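Local coordinates for protein HemO (Neisseria meningitidis, PDB 1J77) that binds heme and probably cleaves its porphyrin ring oxidatively as a heme oxygenase, at residues K67-M75 with H152-L163. Residues are numbered along the deposited sequence; the frame is centred on the assembly and turned at random.
Sequences KAIPELEYM and HWRAFVEHLNAL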
loop_
_atom_site.group_PDB
_atom_site.type_symbol
_atom_site.label_atom_id
_atom_site.label_comp_id
_atom_site.label_asym_id
_atom_site.label_seq_id
_atom_site.Cartn_x
_atom_site.Cartn_y
_atom_site.Cartn_z
ATOM N N LYS A 67 -8.509 -9.694 -16.499
ATOM C CA LYS A 67 -9.256 -10.820 -17.079
ATOM C C LYS A 67 -9.353 -11.931 -16.047
ATOM O O LYS A 67 -10.270 -12.767 -16.094
ATOM C CB LYS A 67 -8.544 -11.334 -18.329
ATOM C CG LYS A 67 -8.780 -10.499 -19.581
ATOM C CD LYS A 67 -10.266 -10.337 -19.894
ATOM C CE LYS A 67 -10.470 -9.675 -21.254
ATOM N NZ LYS A 67 -11.787 -8.939 -21.293
ATOM N N ALA A 68 -8.402 -11.964 -15.113
ATOM C CA ALA A 68 -8.401 -12.978 -14.071
ATOM C C ALA A 68 -9.108 -12.468 -12.840
ATOM O O ALA A 68 -9.635 -13.242 -12.055
ATOM C CB ALA A 68 -7.002 -13.401 -13.737
ATOM N N ILE A 69 -9.109 -11.145 -12.657
ATOM C CA ILE A 69 -9.691 -10.530 -11.469
ATOM C C ILE A 69 -10.644 -9.431 -11.893
ATOM O O ILE A 69 -10.221 -8.296 -12.147
ATOM C CB ILE A 69 -8.586 -9.925 -10.569
ATOM C CG1 ILE A 69 -7.582 -10.984 -10.122
ATOM C CG2 ILE A 69 -9.225 -9.240 -9.375
ATOM C CD1 ILE A 69 -6.321 -10.370 -9.451
ATOM N N PRO A 70 -11.936 -9.736 -11.958
ATOM C CA PRO A 70 -12.920 -8.765 -12.442
ATOM C C PRO A 70 -12.973 -7.447 -11.682
ATOM O O PRO A 70 -13.025 -7.455 -10.475
ATOM C CB PRO A 70 -14.252 -9.512 -12.275
ATOM C CG PRO A 70 -13.953 -10.568 -11.278
ATOM C CD PRO A 70 -12.579 -11.026 -11.636
ATOM N N GLU A 71 -12.981 -6.336 -12.416
ATOM C CA GLU A 71 -13.097 -4.992 -11.863
ATOM C C GLU A 71 -11.858 -4.533 -11.108
ATOM O O GLU A 71 -11.918 -3.584 -10.336
ATOM C CB GLU A 71 -14.330 -4.904 -10.963
ATOM C CG GLU A 71 -15.618 -5.180 -11.721
ATOM C CD GLU A 71 -15.933 -4.088 -12.715
ATOM O OE1 GLU A 71 -16.804 -3.234 -12.418
ATOM O OE2 GLU A 71 -15.310 -4.090 -13.801
ATOM N N LEU A 72 -10.726 -5.170 -11.388
ATOM C CA LEU A 72 -9.496 -4.816 -10.676
ATOM C C LEU A 72 -9.124 -3.367 -10.856
ATOM O O LEU A 72 -8.725 -2.706 -9.890
ATOM C CB LEU A 72 -8.344 -5.686 -11.136
ATOM C CG LEU A 72 -6.959 -5.424 -10.535
ATOM C CD1 LEU A 72 -6.964 -5.735 -8.986
ATOM C CD2 LEU A 72 -5.862 -6.190 -11.259
ATOM N N GLU A 73 -9.208 -2.867 -12.075
ATOM C CA GLU A 73 -8.822 -1.488 -12.322
ATOM C C GLU A 73 -9.485 -0.468 -11.374
ATOM O O GLU A 73 -8.914 0.598 -11.092
ATOM C CB GLU A 73 -9.124 -1.137 -13.777
ATOM C CG GLU A 73 -10.559 -1.364 -14.210
ATOM C CD GLU A 73 -10.793 -0.904 -15.636
ATOM O OE1 GLU A 73 -10.507 0.285 -15.906
ATOM O OE2 GLU A 73 -11.239 -1.724 -16.475
ATOM N N TYR A 74 -10.669 -0.795 -10.867
ATOM C CA TYR A 74 -11.427 0.143 -10.022
ATOM C C TYR A 74 -11.028 0.154 -8.547
ATOM O O TYR A 74 -11.402 1.064 -7.789
ATOM C CB TYR A 74 -12.916 -0.154 -10.150
ATOM C CG TYR A 74 -13.378 0.011 -11.550
ATOM C CD1 TYR A 74 -14.149 -0.953 -12.167
ATOM C CD2 TYR A 74 -13.008 1.134 -12.280
ATOM C CE1 TYR A 74 -14.563 -0.795 -13.467
ATOM C CE2 TYR A 74 -13.415 1.298 -13.574
ATOM C CZ TYR A 74 -14.188 0.332 -14.161
ATOM O OH TYR A 74 -14.586 0.508 -15.454
ATOM N N MET A 75 -10.252 -0.844 -8.150
ATOM C CA MET A 75 -9.764 -0.933 -6.780
ATOM C C MET A 75 -8.610 0.037 -6.490
ATOM O O MET A 75 -8.265 0.229 -5.323
ATOM C CB MET A 75 -9.338 -2.362 -6.466
ATOM C CG MET A 75 -10.498 -3.358 -6.429
ATOM S SD MET A 75 -9.877 -5.029 -6.309
ATOM C CE MET A 75 -11.412 -6.021 -6.743
ATOM N N HIS A 152 -14.355 -7.398 1.110
ATOM C CA HIS A 152 -13.583 -7.081 -0.085
ATOM C C HIS A 152 -12.285 -7.874 -0.162
ATOM O O HIS A 152 -11.974 -8.470 -1.197
ATOM C CB HIS A 152 -13.360 -5.573 -0.120
ATOM C CG HIS A 152 -12.608 -5.093 -1.314
ATOM N ND1 HIS A 152 -12.918 -5.486 -2.600
ATOM C CD2 HIS A 152 -11.556 -4.241 -1.416
ATOM C CE1 HIS A 152 -12.061 -4.918 -3.438
ATOM N NE2 HIS A 152 -11.236 -4.149 -2.746
ATOM N N TRP A 153 -11.523 -7.906 0.929
ATOM C CA TRP A 153 -10.262 -8.621 0.973
ATOM C C TRP A 153 -10.420 -10.125 0.745
ATOM O O TRP A 153 -9.660 -10.721 -0.021
ATOM C CB TRP A 153 -9.534 -8.327 2.328
ATOM C CG TRP A 153 -8.318 -9.093 2.541
ATOM C CD1 TRP A 153 -8.135 -10.079 3.427
ATOM C CD2 TRP A 153 -7.058 -8.908 1.872
ATOM N NE1 TRP A 153 -6.865 -10.589 3.333
ATOM C CE2 TRP A 153 -6.172 -9.872 2.383
ATOM C CE3 TRP A 153 -6.615 -8.069 0.833
ATOM C CZ2 TRP A 153 -4.880 -10.007 1.926
ATOM C CZ3 TRP A 153 -5.339 -8.194 0.408
ATOM C CH2 TRP A 153 -4.483 -9.145 0.924
ATOM N N ARG A 154 -11.394 -10.755 1.411
ATOM C CA ARG A 154 -11.627 -12.184 1.235
ATOM C C ARG A 154 -11.932 -12.500 -0.242
ATOM O O ARG A 154 -11.434 -13.471 -0.792
ATOM C CB ARG A 154 -12.760 -12.611 2.175
ATOM C CG ARG A 154 -12.379 -12.384 3.640
ATOM C CD ARG A 154 -13.372 -12.911 4.690
ATOM N NE ARG A 154 -13.541 -11.913 5.747
ATOM C CZ ARG A 154 -14.669 -11.252 5.979
ATOM N NH1 ARG A 154 -15.758 -11.519 5.281
ATOM N NH2 ARG A 154 -14.730 -10.337 6.943
ATOM N N ALA A 155 -12.694 -11.641 -0.899
ATOM C CA ALA A 155 -12.985 -11.844 -2.331
ATOM C C ALA A 155 -11.690 -11.761 -3.117
ATOM O O ALA A 155 -11.345 -12.657 -3.909
ATOM C CB ALA A 155 -13.959 -10.800 -2.824
ATOM N N PHE A 156 -10.929 -10.698 -2.849
ATOM C CA PHE A 156 -9.687 -10.497 -3.529
ATOM C C PHE A 156 -8.801 -11.708 -3.324
ATOM O O PHE A 156 -8.181 -12.228 -4.262
ATOM C CB PHE A 156 -8.985 -9.254 -2.955
ATOM C CG PHE A 156 -7.753 -8.874 -3.705
ATOM C CD1 PHE A 156 -7.855 -8.269 -4.955
ATOM C CD2 PHE A 156 -6.491 -9.140 -3.188
ATOM C CE1 PHE A 156 -6.735 -7.939 -5.639
ATOM C CE2 PHE A 156 -5.364 -8.796 -3.891
ATOM C CZ PHE A 156 -5.479 -8.217 -5.113
ATOM N N VAL A 157 -8.723 -12.155 -2.072
ATOM C CA VAL A 157 -7.951 -13.313 -1.715
ATOM C C VAL A 157 -8.333 -14.552 -2.544
ATOM O O VAL A 157 -7.473 -15.332 -2.927
ATOM C CB VAL A 157 -8.035 -13.612 -0.200
ATOM C CG1 VAL A 157 -7.421 -14.956 0.108
ATOM C CG2 VAL A 157 -7.247 -12.545 0.561
ATOM N N GLU A 158 -9.605 -14.711 -2.852
ATOM C CA GLU A 158 -10.025 -15.847 -3.661
ATOM C C GLU A 158 -9.385 -15.778 -5.038
ATOM O O GLU A 158 -8.768 -16.745 -5.508
ATOM C CB GLU A 158 -11.542 -15.870 -3.778
ATOM C CG GLU A 158 -12.260 -16.106 -2.465
ATOM C CD GLU A 158 -12.191 -17.547 -1.975
ATOM O OE1 GLU A 158 -11.224 -18.269 -2.297
ATOM O OE2 GLU A 158 -13.110 -17.973 -1.240
ATOM N N HIS A 159 -9.500 -14.606 -5.662
ATOM C CA HIS A 159 -8.948 -14.383 -6.999
ATOM C C HIS A 159 -7.446 -14.592 -7.032
ATOM O O HIS A 159 -6.910 -15.140 -7.998
ATOM C CB HIS A 159 -9.297 -12.982 -7.499
ATOM C CG HIS A 159 -10.756 -12.765 -7.766
ATOM N ND1 HIS A 159 -11.441 -11.666 -7.289
ATOM C CD2 HIS A 159 -11.658 -13.490 -8.471
ATOM C CE1 HIS A 159 -12.698 -11.726 -7.685
ATOM N NE2 HIS A 159 -12.862 -12.830 -8.392
ATOM N N LEU A 160 -6.747 -14.141 -5.985
ATOM C CA LEU A 160 -5.306 -14.337 -5.920
ATOM C C LEU A 160 -4.940 -15.826 -5.914
ATOM O O LEU A 160 -4.070 -16.278 -6.663
ATOM C CB LEU A 160 -4.713 -13.652 -4.674
ATOM C CG LEU A 160 -4.436 -12.160 -4.719
ATOM C CD1 LEU A 160 -3.722 -11.776 -3.416
ATOM C CD2 LEU A 160 -3.606 -11.786 -5.934
ATOM N N ASN A 161 -5.595 -16.590 -5.047
ATOM C CA ASN A 161 -5.357 -18.017 -4.958
ATOM C C ASN A 161 -5.731 -18.738 -6.258
ATOM O O ASN A 161 -5.036 -19.663 -6.698
ATOM C CB ASN A 161 -6.178 -18.564 -3.796
ATOM C CG ASN A 161 -5.667 -18.081 -2.478
ATOM O OD1 ASN A 161 -6.439 -17.799 -1.557
ATOM N ND2 ASN A 161 -4.354 -17.995 -2.375
ATOM N N ALA A 162 -6.786 -18.252 -6.879
ATOM C CA ALA A 162 -7.295 -18.859 -8.121
ATOM C C ALA A 162 -6.408 -18.596 -9.333
ATOM O O ALA A 162 -6.630 -19.200 -10.388
ATOM C CB ALA A 162 -8.698 -18.406 -8.386
ATOM N N LEU A 163 -5.419 -17.699 -9.230
ATOM C CA LEU A 163 -4.488 -17.517 -10.345
ATOM C C LEU A 163 -3.779 -18.840 -10.548
ATOM O O LEU A 163 -3.234 -19.109 -11.611
ATOM C CB LEU A 163 -3.452 -16.414 -10.087
ATOM C CG LEU A 163 -4.032 -15.029 -9.830
ATOM C CD1 LEU A 163 -2.921 -14.062 -9.438
ATOM C CD2 LEU A 163 -4.880 -14.449 -10.974
HETATM O O HOH W 1 -8.551 -15.178 -10.398
HETATM O O HOH W 2 -9.382 -1.550 -3.015
#
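Ile69 and His159 bring the two backbones closest, their CA atoms 5.9 Å apart, where the chain leaving helix 63-68 makes a type II turn from Ile69 to Leu72 beside helix 149-162; at Met75 and His152 the CA separation has widened to 9.9 Å. How a turn can pack on a helix without one direct hydrogen bond is seen first at the His159 ring. Pro70 lies over one face of it, a CH-pi contact with CD 4.1 Å from the ring centroid and 25° off the normal. With CG anti to its carbonyl carbon (chi1 -67°), His159 directs the imidazole towards the turn, and Ile69 CG1 rests 3.7 Å from His159 CB. Beyond it, Leu163 CD2 meets Ala68 CB at 3.6 Å. A water donates to both Ala68 O and His159 O, joining the two main chains across this end.

In the all-helical heme oxygenase fold, helix 149-162 has this turn on one side and the heme region on another, where Trp153 touches the heme. Phe156 packs between 67-75 and helix 104-119, against Leu111 and Glu115 of the latter. Leu72 CD1 reaches the edge of the Phe156 ring, 4.0 Å from CE1, and Met75 SD approaches the same ring obliquely in a Met-aromatic contact. Extended beyond CG, the Met75 chain runs along the edge of the His152 imidazole, its methyl CE 3.5 Å from CE1. A second water bridges Met75 O and His152 NE2, which also makes a weak hydrogen bond to Glu115, while the His152 ring stacks with His145.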